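PDB 6ZZB: SAG family member (Sag19) from Eimeria tenella, which is a surface antigen of a coccidian parasite, with a CAP-type fold and a function that is not yet established. Local coordinates for residues A[77-81]-A[94-98]; A[83-87]-A[209-215]. All coordinates share one frame; numbering follows the deposited sequence.

Contact 1 of 2, residues A[77-81]-A[94-98]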
loop_
_atom_site.group_PDB
_atom_site.type_symbol
_atom_site.label_atom_id
_atom_site.label_comp_id
_atom_site.label_asym_id
_atom_site.label_seq_id
_atom_site.Cartn_x
_atom_site.Cartn_y
_atom_site.Cartn_z
ATOM N N ASP A 77 2.546 7.384 13.939
ATOM C CA ASP A 77 1.393 6.564 14.341
ATOM C C ASP A 77 0.175 7.432 14.638
ATOM O O ASP A 77 -0.899 7.073 14.211
ATOM C CB ASP A 77 1.704 5.673 15.537
ATOM C CG ASP A 77 2.609 4.508 15.229
ATOM O OD1 ASP A 77 2.727 4.159 14.068
ATOM O OD2 ASP A 77 3.148 3.905 16.172
ATOM N N THR A 78 0.337 8.524 15.392
ATOM C CA THR A 78 -0.818 9.373 15.771
ATOM C C THR A 78 -1.546 9.856 14.516
ATOM O O THR A 78 -2.754 9.918 14.486
ATOM C CB THR A 78 -0.367 10.584 16.595
ATOM O OG1 THR A 78 0.373 10.139 17.735
ATOM C CG2 THR A 78 -1.557 11.383 17.067
ATOM N N GLU A 79 -0.770 10.215 13.506
ATOM C CA GLU A 79 -1.308 10.749 12.243
ATOM C C GLU A 79 -2.072 9.662 11.498
ATOM O O GLU A 79 -3.139 9.931 10.982
ATOM C CB GLU A 79 -0.167 11.292 11.397
ATOM C CG GLU A 79 0.495 12.513 11.988
ATOM C CD GLU A 79 1.602 13.007 11.089
ATOM O OE1 GLU A 79 2.606 12.289 10.894
ATOM O OE2 GLU A 79 1.499 14.156 10.644
ATOM N N VAL A 80 -1.500 8.458 11.472
ATOM C CA VAL A 80 -2.190 7.331 10.805
ATOM C C VAL A 80 -3.510 7.047 11.519
ATOM O O VAL A 80 -4.542 6.922 10.869
ATOM C CB VAL A 80 -1.279 6.097 10.778
ATOM C CG1 VAL A 80 -2.034 4.883 10.285
ATOM C CG2 VAL A 80 -0.046 6.366 9.940
ATOM N N THR A 81 -3.493 6.988 12.858
ATOM C CA THR A 81 -4.731 6.695 13.612
ATOM C C THR A 81 -5.788 7.751 13.309
ATOM O O THR A 81 -6.952 7.451 13.089
ATOM C CB THR A 81 -4.438 6.618 15.103
ATOM O OG1 THR A 81 -3.525 5.536 15.344
ATOM C CG2 THR A 81 -5.718 6.470 15.900
ATOM N N SER A 94 -6.936 2.004 17.892
ATOM C CA SER A 94 -5.842 2.957 17.590
ATOM C C SER A 94 -5.003 2.407 16.438
ATOM O O SER A 94 -3.814 2.137 16.585
ATOM C CB SER A 94 -4.992 3.202 18.797
ATOM O OG SER A 94 -5.771 3.840 19.798
ATOM N N PRO A 95 -5.608 2.237 15.251
ATOM C CA PRO A 95 -4.925 1.523 14.165
ATOM C C PRO A 95 -3.695 2.264 13.646
ATOM O O PRO A 95 -3.701 3.500 13.526
ATOM C CB PRO A 95 -6.003 1.367 13.093
ATOM C CG PRO A 95 -6.930 2.549 13.369
ATOM C CD PRO A 95 -6.957 2.631 14.884
ATOM N N THR A 96 -2.686 1.496 13.336
ATOM C CA THR A 96 -1.386 1.968 12.828
ATOM C C THR A 96 -0.942 1.019 11.723
ATOM O O THR A 96 -1.542 -0.072 11.593
ATOM C CB THR A 96 -0.341 1.991 13.937
ATOM O OG1 THR A 96 -0.216 0.628 14.353
ATOM C CG2 THR A 96 -0.704 2.869 15.118
ATOM N N ALA A 97 0.086 1.363 10.970
ATOM C CA ALA A 97 0.568 0.460 9.916
ATOM C C ALA A 97 0.973 -0.884 10.497
ATOM O O ALA A 97 0.612 -1.917 9.929
ATOM C CB ALA A 97 1.635 1.117 9.096
ATOM N N PRO A 98 1.718 -0.976 11.621
ATOM C CA PRO A 98 2.051 -2.297 12.149
ATOM C C PRO A 98 0.811 -3.120 12.499
ATOM O O PRO A 98 0.758 -4.306 12.200
ATOM C CB PRO A 98 2.884 -1.990 13.397
ATOM C CG PRO A 98 3.492 -0.646 13.100
ATOM C CD PRO A 98 2.451 0.110 12.316
HETATM O O HOH W 1 1.636 3.683 11.535
#

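Contact 2 of 2, residues A[83-87]-A[209-215]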
loop_
_atom_site.group_PDB
_atom_site.type_symbol
_atom_site.label_atom_id
_atom_site.label_comp_id
_atom_site.label_asym_id
_atom_site.label_seq_id
_atom_site.Cartn_x
_atom_site.Cartn_y
_atom_site.Cartn_z
ATOM N N SER A 83 -6.004 9.897 10.677
ATOM C CA SER A 83 -6.411 9.805 9.255
ATOM C C SER A 83 -7.449 8.688 9.080
ATOM O O SER A 83 -8.480 8.890 8.442
ATOM C CB SER A 83 -5.210 9.589 8.401
ATOM O OG SER A 83 -5.575 9.406 7.048
ATOM N N LEU A 84 -7.174 7.531 9.693
ATOM C CA LEU A 84 -8.124 6.396 9.616
ATOM C C LEU A 84 -9.440 6.740 10.312
ATOM O O LEU A 84 -10.494 6.414 9.783
ATOM C CB LEU A 84 -7.434 5.179 10.218
ATOM C CG LEU A 84 -6.402 4.538 9.279
ATOM C CD1 LEU A 84 -5.558 3.545 10.040
ATOM C CD2 LEU A 84 -7.079 3.860 8.084
ATOM N N LYS A 85 -9.354 7.406 11.461
ATOM C CA LYS A 85 -10.577 7.792 12.210
ATOM C C LYS A 85 -11.465 8.680 11.337
ATOM O O LYS A 85 -12.703 8.519 11.342
ATOM C CB LYS A 85 -10.180 8.494 13.503
ATOM C CG LYS A 85 -11.364 8.926 14.354
ATOM C CD LYS A 85 -10.922 9.630 15.609
ATOM C CE LYS A 85 -12.100 10.215 16.371
ATOM N NZ LYS A 85 -13.004 9.155 16.871
ATOM N N ALA A 86 -10.869 9.549 10.531
ATOM C CA ALA A 86 -11.603 10.469 9.628
ATOM C C ALA A 86 -12.375 9.711 8.548
ATOM O O ALA A 86 -13.377 10.252 8.043
ATOM C CB ALA A 86 -10.652 11.456 9.022
ATOM N N ILE A 87 -11.943 8.504 8.184
ATOM C CA ILE A 87 -12.657 7.692 7.164
ATOM C C ILE A 87 -13.351 6.540 7.885
ATOM O O ILE A 87 -13.628 5.526 7.203
ATOM C CB ILE A 87 -11.754 7.242 5.998
ATOM C CG1 ILE A 87 -10.548 6.429 6.468
ATOM C CG2 ILE A 87 -11.339 8.456 5.188
ATOM C CD1 ILE A 87 -9.802 5.706 5.368
ATOM N N TYR A 209 0.590 2.969 4.713
ATOM C CA TYR A 209 -0.555 3.874 4.806
ATOM C C TYR A 209 -0.123 5.259 4.357
ATOM O O TYR A 209 0.845 5.803 4.913
ATOM C CB TYR A 209 -1.109 3.948 6.233
ATOM C CG TYR A 209 -2.381 4.741 6.279
ATOM C CD1 TYR A 209 -3.556 4.159 5.866
ATOM C CD2 TYR A 209 -2.435 6.066 6.660
ATOM C CE1 TYR A 209 -4.734 4.861 5.798
ATOM C CE2 TYR A 209 -3.613 6.771 6.648
ATOM C CZ TYR A 209 -4.782 6.161 6.240
ATOM O OH TYR A 209 -5.967 6.826 6.230
ATOM N N PHE A 210 -0.830 5.805 3.379
ATOM C CA PHE A 210 -0.577 7.146 2.834
ATOM C C PHE A 210 -1.618 8.117 3.379
ATOM O O PHE A 210 -2.801 7.825 3.376
ATOM C CB PHE A 210 -0.634 7.109 1.310
ATOM C CG PHE A 210 0.429 6.239 0.692
ATOM C CD1 PHE A 210 0.282 4.852 0.633
ATOM C CD2 PHE A 210 1.593 6.781 0.170
ATOM C CE1 PHE A 210 1.260 4.048 0.090
ATOM C CE2 PHE A 210 2.568 5.972 -0.396
ATOM C CZ PHE A 210 2.409 4.606 -0.439
ATOM N N ILE A 211 -1.140 9.285 3.828
ATOM C CA ILE A 211 -1.997 10.419 4.232
ATOM C C ILE A 211 -1.854 11.442 3.120
ATOM O O ILE A 211 -0.726 11.871 2.873
ATOM C CB ILE A 211 -1.568 10.970 5.599
ATOM C CG1 ILE A 211 -1.541 9.881 6.669
ATOM C CG2 ILE A 211 -2.453 12.159 5.990
ATOM C CD1 ILE A 211 -1.150 10.398 8.039
ATOM N N ASP A 212 -2.950 11.804 2.424
ATOM C CA ASP A 212 -4.319 11.358 2.583
ATOM C C ASP A 212 -4.563 10.144 1.706
ATOM O O ASP A 212 -3.968 10.048 0.643
ATOM C CB ASP A 212 -5.283 12.461 2.132
ATOM C CG ASP A 212 -5.236 13.663 3.046
ATOM O OD1 ASP A 212 -5.281 13.465 4.268
ATOM O OD2 ASP A 212 -5.193 14.780 2.501
ATOM N N PRO A 213 -5.389 9.182 2.133
ATOM C CA PRO A 213 -5.636 7.990 1.338
ATOM C C PRO A 213 -6.478 8.253 0.097
ATOM O O PRO A 213 -7.438 9.026 0.161
ATOM C CB PRO A 213 -6.392 7.060 2.295
ATOM C CG PRO A 213 -7.085 8.005 3.266
ATOM C CD PRO A 213 -6.098 9.147 3.421
ATOM N N LEU A 214 -6.200 7.523 -0.971
ATOM C CA LEU A 214 -7.170 7.405 -2.071
ATOM C C LEU A 214 -8.440 6.759 -1.555
ATOM O O LEU A 214 -8.378 5.780 -0.790
ATOM C CB LEU A 214 -6.618 6.550 -3.210
ATOM C CG LEU A 214 -5.582 7.225 -4.067
ATOM C CD1 LEU A 214 -4.971 6.177 -4.990
ATOM C CD2 LEU A 214 -6.204 8.372 -4.858
ATOM N N ARG A 215 -9.584 7.246 -2.017
ATOM C CA ARG A 215 -10.899 6.681 -1.664
ATOM C C ARG A 215 -11.705 6.430 -2.938
ATOM O O ARG A 215 -11.400 7.041 -3.952
ATOM C CB ARG A 215 -11.582 7.626 -0.672
ATOM C CG ARG A 215 -10.768 7.793 0.605
ATOM C CD ARG A 215 -11.491 8.618 1.632
ATOM N NE ARG A 215 -12.721 7.942 2.044
ATOM C CZ ARG A 215 -13.764 8.543 2.596
ATOM N NH1 ARG A 215 -13.745 9.846 2.831
ATOM N NH2 ARG A 215 -14.822 7.827 2.927
HETATM O O HOH W 2 -6.390 11.679 5.940
#

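Contact 1 of 2, residues A[77-81]-A[94-98]
The flat carboxylate of Asp77 has the CG2 methyl of Thr96 over one face. Asp77 CG and Thr96 CG2 are 3.7 Å apart. The other flat group is the Pro95 carbonyl. The hydroxyl of Thr81 reaches it from above its plane, with Thr81 OG1 to Pro95 O at 2.7 Å. The C=O...OG1 angle is 133° and the donor sits 45° out of the plane, so the short bond does not follow a lone pair. Thr81 CA also approaches Pro95 O, at 3.4 Å, in a C-H...O contact. Thr81 CG2 rests alongside Ser94 CA. Val80 places CG1 anti to its backbone N (chi1 172°), and this carries the methyl to the backbone of the other segment, 3.9 Å from Thr96 CA. Val80 also touches Ser192 and Tyr209 of the sheet. Helix 77-86 thus packs against the turn that begins helix 97-105. Thr96 is the N-cap of that helix, and its OG1 makes a weak hydrogen bond to Lys99 N. One water joins the two helix starts. It donates to Asp77 OD1 at 2.8 Å and accepts from Ala97 N at 2.8 Å. Ala97 N lies in the first turn of its helix, where no earlier carbonyl within the helix can serve it. The water fills that need, and the negative carboxylate beyond it may interact favourably with the helix dipole.

Contact 2 of 2, residues A[83-87]-A[209-215]
Ser83 OG and Tyr209 CG both lie anti to their backbone N (chi1 176° and -173°), which brings the hydroxyl and the ring together. Ser83 OG then lies at the edge of the tyrosine ring, in its plane, and hydrogen-bonds Tyr209 OH at 2.7 Å. In Ile87 the CG1 branch stands between backbone N and carbonyl carbon (chi1 58°). This sends CD1 to Pro213 CG at 4.1 Å, while CG2 points to Arg215. Leu84 comes to the ring obliquely, and its CD2 is 3.4 Å from Tyr209 CE1, a close apolar contact. These side chains join helix 77-86 to the end of strand 203-211, which pairs antiparallel with strands 126-131 and 190-196. Phe210 points away from helix 77-86 and touches Leu183 of helix 175-183. Helices therefore flank the sheet on both sides, consistent with the alpha-beta-alpha sandwich of CAP proteins. The strand ends at a cis peptide bond between Ile211 and Asp212. A water bridges back from here, 2.7 Å from Ser83 OG and donating to Asp212 OD1 at 2.7 Å. Ser83 OG is thus held by both the tyrosine and the water. Asp212 OD2 forms a salt bridge with Lys189. Further on, Ile87 CG2 covers one face of the Arg215 guanidinium, displaced from CZ to the side of NE and NH1, with Ile87 CG2 to Arg215 NE at 3.5 Å.

Overall arrangement
From the N terminus, the chain first reaches 77-81, at the start of helix 77-86. Segment 83-87 follows at the end of the same helix. Contact 1 closes a short loop when 94-98 returns to the helix start, with 12 residues between its segments. Contact 2 opens inside that loop and closes only at 209-215, after 121 residues. The two contacts therefore cross. Together they tie helix 77-86 to the start of helix 97-105 and to the end of strand 203-211. Their centres are 10 Å apart. They touch where Ile211 CD1 packs against Glu79 O and where Pro95 meets Leu84. The disulfide Cys193-Cys208 links strands 190-196 and 203-211 of the sheet.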